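Local coordinates for alpha-1,3-glucanase (Bacillus circulans, PDB 5ZRU), which probably hydrolyses alpha-1,3-glucan as a glycoside hydrolase of family 87, this chain being its catalytic unit, with calcium and zinc ions bound, at residues D152-Q157 and D169-E174; I156-S159 and E165-V168. One frame throughout, in Å; residues are numbered along the deposited sequence.

Contact 1: residues D152-Q157 and D169-E174; sequences DTIRIQ and DFLEIE. With CA (calcium ion), chain M.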
loop_
_atom_site.group_PDB
_atom_site.type_symbol
_atom_site.label_atom_id
_atom_site.label_comp_id
_atom_site.label_asym_id
_atom_site.label_seq_id
_atom_site.Cartn_x
_atom_site.Cartn_y
_atom_site.Cartn_z
ATOM N N ASP A 152 -10.858 21.783 19.498
ATOM C CA ASP A 152 -11.627 20.615 19.905
ATOM C C ASP A 152 -10.681 19.520 20.374
ATOM O O ASP A 152 -9.557 19.397 19.891
ATOM C CB ASP A 152 -12.475 20.076 18.749
ATOM C CG ASP A 152 -13.722 20.896 18.491
ATOM O OD1 ASP A 152 -14.093 21.747 19.340
ATOM O OD2 ASP A 152 -14.330 20.692 17.420
ATOM N N THR A 153 -11.140 18.716 21.322
ATOM C CA THR A 153 -10.415 17.517 21.710
ATOM C C THR A 153 -11.196 16.311 21.221
ATOM O O THR A 153 -12.409 16.228 21.433
ATOM C CB THR A 153 -10.208 17.443 23.221
ATOM O OG1 THR A 153 -11.483 17.424 23.872
ATOM C CG2 THR A 153 -9.401 18.642 23.696
ATOM N N ILE A 154 -10.517 15.397 20.537
ATOM C CA ILE A 154 -11.118 14.133 20.138
ATOM C C ILE A 154 -10.400 13.033 20.902
ATOM O O ILE A 154 -9.160 12.974 20.920
ATOM C CB ILE A 154 -11.071 13.924 18.611
ATOM C CG1 ILE A 154 -11.639 12.540 18.240
ATOM C CG2 ILE A 154 -9.659 14.179 18.082
ATOM C CD1 ILE A 154 -11.954 12.361 16.733
ATOM N N ARG A 155 -11.177 12.219 21.606
ATOM C CA ARG A 155 -10.653 11.177 22.472
ATOM C C ARG A 155 -11.111 9.834 21.937
ATOM O O ARG A 155 -12.291 9.671 21.602
ATOM C CB ARG A 155 -11.128 11.354 23.920
ATOM C CG ARG A 155 -10.786 10.176 24.814
ATOM C CD ARG A 155 -11.357 10.328 26.217
ATOM N NE ARG A 155 -10.818 11.491 26.904
ATOM C CZ ARG A 155 -10.832 11.643 28.227
ATOM N NH1 ARG A 155 -11.345 10.696 29.004
ATOM N NH2 ARG A 155 -10.330 12.737 28.768
ATOM N N ILE A 156 -10.177 8.892 21.842
ATOM C CA ILE A 156 -10.468 7.493 21.549
ATOM C C ILE A 156 -10.329 6.729 22.859
ATOM O O ILE A 156 -9.256 6.729 23.466
ATOM C CB ILE A 156 -9.513 6.923 20.489
ATOM C CG1 ILE A 156 -9.457 7.818 19.235
ATOM C CG2 ILE A 156 -9.908 5.494 20.143
ATOM C CD1 ILE A 156 -10.807 8.078 18.580
ATOM N N GLN A 157 -11.395 6.068 23.299
ATOM C CA GLN A 157 -11.396 5.483 24.633
ATOM C C GLN A 157 -11.962 4.070 24.610
ATOM O O GLN A 157 -12.969 3.799 23.949
ATOM C CB GLN A 157 -12.199 6.369 25.606
ATOM C CG GLN A 157 -12.319 5.801 27.022
ATOM C CD GLN A 157 -12.847 6.820 28.014
ATOM O OE1 GLN A 157 -12.433 7.982 28.008
ATOM N NE2 GLN A 157 -13.768 6.393 28.869
ATOM N N ASP A 169 -2.677 3.883 16.805
ATOM C CA ASP A 169 -1.464 4.467 16.235
ATOM C C ASP A 169 -1.658 5.959 15.961
ATOM O O ASP A 169 -0.966 6.807 16.539
ATOM C CB ASP A 169 -1.102 3.697 14.953
ATOM C CG ASP A 169 0.274 4.023 14.421
ATOM O OD1 ASP A 169 0.998 4.841 15.034
ATOM O OD2 ASP A 169 0.629 3.455 13.360
ATOM N N PHE A 170 -2.617 6.301 15.104
ATOM C CA PHE A 170 -2.837 7.705 14.777
ATOM C C PHE A 170 -4.263 7.892 14.283
ATOM O O PHE A 170 -4.969 6.932 13.977
ATOM C CB PHE A 170 -1.837 8.215 13.725
ATOM C CG PHE A 170 -1.844 7.433 12.424
ATOM C CD1 PHE A 170 -2.860 7.600 11.496
ATOM C CD2 PHE A 170 -0.801 6.578 12.111
ATOM C CE1 PHE A 170 -2.867 6.880 10.282
ATOM C CE2 PHE A 170 -0.792 5.865 10.897
ATOM C CZ PHE A 170 -1.826 6.022 9.991
ATOM N N LEU A 171 -4.667 9.157 14.212
ATOM C CA LEU A 171 -5.829 9.591 13.457
ATOM C C LEU A 171 -5.377 10.465 12.296
ATOM O O LEU A 171 -4.381 11.189 12.391
ATOM C CB LEU A 171 -6.807 10.389 14.327
ATOM C CG LEU A 171 -7.292 9.747 15.628
ATOM C CD1 LEU A 171 -8.274 10.691 16.347
ATOM C CD2 LEU A 171 -7.939 8.412 15.332
ATOM N N GLU A 172 -6.118 10.391 11.196
ATOM C CA GLU A 172 -6.004 11.347 10.102
ATOM C C GLU A 172 -7.363 12.009 9.922
ATOM O O GLU A 172 -8.391 11.328 9.905
ATOM C CB GLU A 172 -5.520 10.659 8.815
ATOM C CG GLU A 172 -4.026 10.366 8.869
ATOM C CD GLU A 172 -3.511 9.499 7.729
ATOM O OE1 GLU A 172 -4.321 8.846 7.048
ATOM O OE2 GLU A 172 -2.281 9.482 7.518
ATOM N N ILE A 173 -7.377 13.338 9.857
ATOM C CA ILE A 173 -8.615 14.104 9.961
ATOM C C ILE A 173 -8.683 15.067 8.788
ATOM O O ILE A 173 -7.699 15.747 8.484
ATOM C CB ILE A 173 -8.699 14.855 11.306
ATOM C CG1 ILE A 173 -8.648 13.865 12.471
ATOM C CG2 ILE A 173 -9.984 15.666 11.396
ATOM C CD1 ILE A 173 -8.683 14.514 13.862
ATOM N N GLU A 174 -9.837 15.117 8.127
ATOM C CA GLU A 174 -9.982 15.920 6.923
ATOM C C GLU A 174 -11.406 16.442 6.824
ATOM O O GLU A 174 -12.343 15.842 7.358
ATOM C CB GLU A 174 -9.643 15.104 5.667
ATOM C CG GLU A 174 -10.585 13.947 5.418
ATOM C CD GLU A 174 -10.014 12.951 4.435
ATOM O OE1 GLU A 174 -9.257 12.059 4.876
ATOM O OE2 GLU A 174 -10.310 13.068 3.228
HETATM CA CA CA M . 2.919 5.871 15.921
HETATM O O HOH W 1 4.538 7.718 16.189
#

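Contact 2: residues I156-S159 and E165-V168; sequences IQKS and EYGV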
loop_
_atom_site.group_PDB
_atom_site.type_symbol
_atom_site.label_atom_id
_atom_site.label_comp_id
_atom_site.label_asym_id
_atom_site.label_seq_id
_atom_site.Cartn_x
_atom_site.Cartn_y
_atom_site.Cartn_z
ATOM N N ILE A 156 -10.177 8.892 21.842
ATOM C CA ILE A 156 -10.468 7.493 21.549
ATOM C C ILE A 156 -10.329 6.729 22.859
ATOM O O ILE A 156 -9.256 6.729 23.466
ATOM C CB ILE A 156 -9.513 6.923 20.489
ATOM C CG1 ILE A 156 -9.457 7.818 19.235
ATOM C CG2 ILE A 156 -9.908 5.494 20.143
ATOM C CD1 ILE A 156 -10.807 8.078 18.580
ATOM N N GLN A 157 -11.395 6.068 23.299
ATOM C CA GLN A 157 -11.396 5.483 24.633
ATOM C C GLN A 157 -11.962 4.070 24.610
ATOM O O GLN A 157 -12.969 3.799 23.949
ATOM C CB GLN A 157 -12.199 6.369 25.606
ATOM C CG GLN A 157 -12.319 5.801 27.022
ATOM C CD GLN A 157 -12.847 6.820 28.014
ATOM O OE1 GLN A 157 -12.433 7.982 28.008
ATOM N NE2 GLN A 157 -13.768 6.393 28.869
ATOM N N LYS A 158 -11.308 3.170 25.341
ATOM C CA LYS A 158 -11.843 1.831 25.534
ATOM C C LYS A 158 -12.940 1.852 26.595
ATOM O O LYS A 158 -12.780 2.463 27.659
ATOM C CB LYS A 158 -10.730 0.870 25.937
ATOM C CG LYS A 158 -11.247 -0.523 26.232
ATOM C CD LYS A 158 -10.137 -1.482 26.621
ATOM C CE LYS A 158 -10.709 -2.732 27.320
ATOM N NZ LYS A 158 -11.558 -3.591 26.415
ATOM N N SER A 159 -14.046 1.177 26.313
ATOM C CA SER A 159 -15.195 1.159 27.202
ATOM C C SER A 159 -15.181 -0.110 28.048
ATOM O O SER A 159 -14.200 -0.862 28.067
ATOM C CB SER A 159 -16.491 1.255 26.391
ATOM O OG SER A 159 -16.778 0.015 25.757
ATOM N N GLU A 165 -7.478 -5.801 24.621
ATOM C CA GLU A 165 -6.575 -4.667 24.550
ATOM C C GLU A 165 -6.553 -4.152 23.119
ATOM O O GLU A 165 -6.315 -4.916 22.181
ATOM C CB GLU A 165 -5.161 -5.037 25.000
ATOM C CG GLU A 165 -4.109 -3.973 24.660
ATOM C CD GLU A 165 -2.771 -4.188 25.368
ATOM O OE1 GLU A 165 -2.762 -4.786 26.463
ATOM O OE2 GLU A 165 -1.725 -3.751 24.833
ATOM N N TYR A 166 -6.819 -2.867 22.963
ATOM C CA TYR A 166 -6.743 -2.198 21.676
ATOM C C TYR A 166 -5.476 -1.355 21.635
ATOM O O TYR A 166 -4.897 -1.012 22.667
ATOM C CB TYR A 166 -7.978 -1.309 21.462
ATOM C CG TYR A 166 -9.273 -2.069 21.413
ATOM C CD1 TYR A 166 -9.942 -2.409 22.579
ATOM C CD2 TYR A 166 -9.833 -2.448 20.198
ATOM C CE1 TYR A 166 -11.127 -3.115 22.535
ATOM C CE2 TYR A 166 -11.017 -3.143 20.146
ATOM C CZ TYR A 166 -11.663 -3.471 21.324
ATOM O OH TYR A 166 -12.842 -4.169 21.277
ATOM N N GLY A 167 -5.034 -1.040 20.436
ATOM C CA GLY A 167 -3.967 -0.070 20.254
ATOM C C GLY A 167 -4.387 0.971 19.241
ATOM O O GLY A 167 -5.046 0.652 18.255
ATOM N N VAL A 168 -4.004 2.220 19.494
ATOM C CA VAL A 168 -4.261 3.300 18.544
ATOM C C VAL A 168 -2.930 3.893 18.115
ATOM O O VAL A 168 -2.163 4.384 18.951
ATOM C CB VAL A 168 -5.178 4.387 19.128
ATOM C CG1 VAL A 168 -5.455 5.457 18.083
ATOM C CG2 VAL A 168 -6.484 3.764 19.595
#

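Contact 1: residues D152-Q157 and D169-E174
Ile154 and Leu171 meet tip to tip in the core of a beta-sandwich, the jelly-roll-like fold expected of the D1 part of the catalytic unit. Strand 153-157 lies in one antiparallel sheet and residues 169-174 of strand 166-174 in the facing one; the axes of the two short segments come within 10.1 Å, their directions 139° apart, and no hydrogen bond links them. Leu171 is shared by two isoleucines: its CD1 reaches Ile154 CD1 at 4.1 Å, while its CD2 lies 4.2 Å from CG1 of Ile156. With CG1 anti to the backbone N (chi1 177°) and the chain extended beyond it, Ile154 drives CD1 toward the other layer, while its CG2 touches both Leu171 CD1 (4.1 Å) and Ile173 CD1 (4.3 Å). Trp66 and Met79 also touch Leu171, closing the apolar core around it. On the outer surface of its sheet, Arg155 donates from NH1 to Gln157 OE1 (3.1 Å) in an almost straight bond, the acceptor lying in the guanidinium plane. A classic beta bulge interrupts the second strand, where Asp169 and Phe170 both face Arg80. Arg80 also forms a salt bridge with Asp169 OD2, while Asp169 OD1 binds the calcium ion at 2.4 Å.

Contact 2: residues I156-S159 and E165-V168
At one end of the D1 beta-sandwich, the chain leaves one sheet after strand 153-157 and enters the facing sheet at strand 166-174, and residues 156-159 and 165-168 flank this connection. Two side-chain pairs bridge the gap, with no hydrogen bond between the segments. In the first, CG2 of Ile156 meets CG2 of Val168 at 3.9 Å, the two branched side chains slanting across each other; Trp66 touches both. In the second, Lys158 crosses Tyr166 at about a right angle. Its chain is extended as far as CE and then bends (chi4 66°), which brings NZ to 3.9 Å from Tyr166 CE1. The ammonium lies at the ring edge, near the ring plane, rather than over a face, so the geometry is not that of a cation-pi contact. Its polar partners lie in the connection itself: NZ forms a salt bridge with Asp162 OD1 and a hydrogen bond to Leu164 O. Tyr166 OH is hydrogen-bonded to Asp162 OD2, so one carboxylate engages both side chains. Ser95 N provides a second partner for the hydroxyl. A chain that passes from one sheet to the facing one, its flanks packed together without hydrogen bonds, forms a connection between the layers of a beta-sandwich.

Contacts 1 and 2 have centres 12 Å apart and draw on the same two strands, 153-157 and 166-174, so they sample successive levels of one interface between two antiparallel sheets. Along the chain, 152-157 and 156-159 overlap at Ile156 and Gln157, a short connection follows, and 165-168 leads directly into 169-174. Contact 2 therefore lies beside the crossing between the layers, and contact 1 farther from it. Ile156 takes part in both, touching one residue in each. Both belong to D1, whereas the many short parallel strands later in the chain fit the beta-helix expected of D2. The calcium ligand Asp169 follows Val168 in sequence, but its side chain makes no contact with 152-157, so the metal site lies beside the interface.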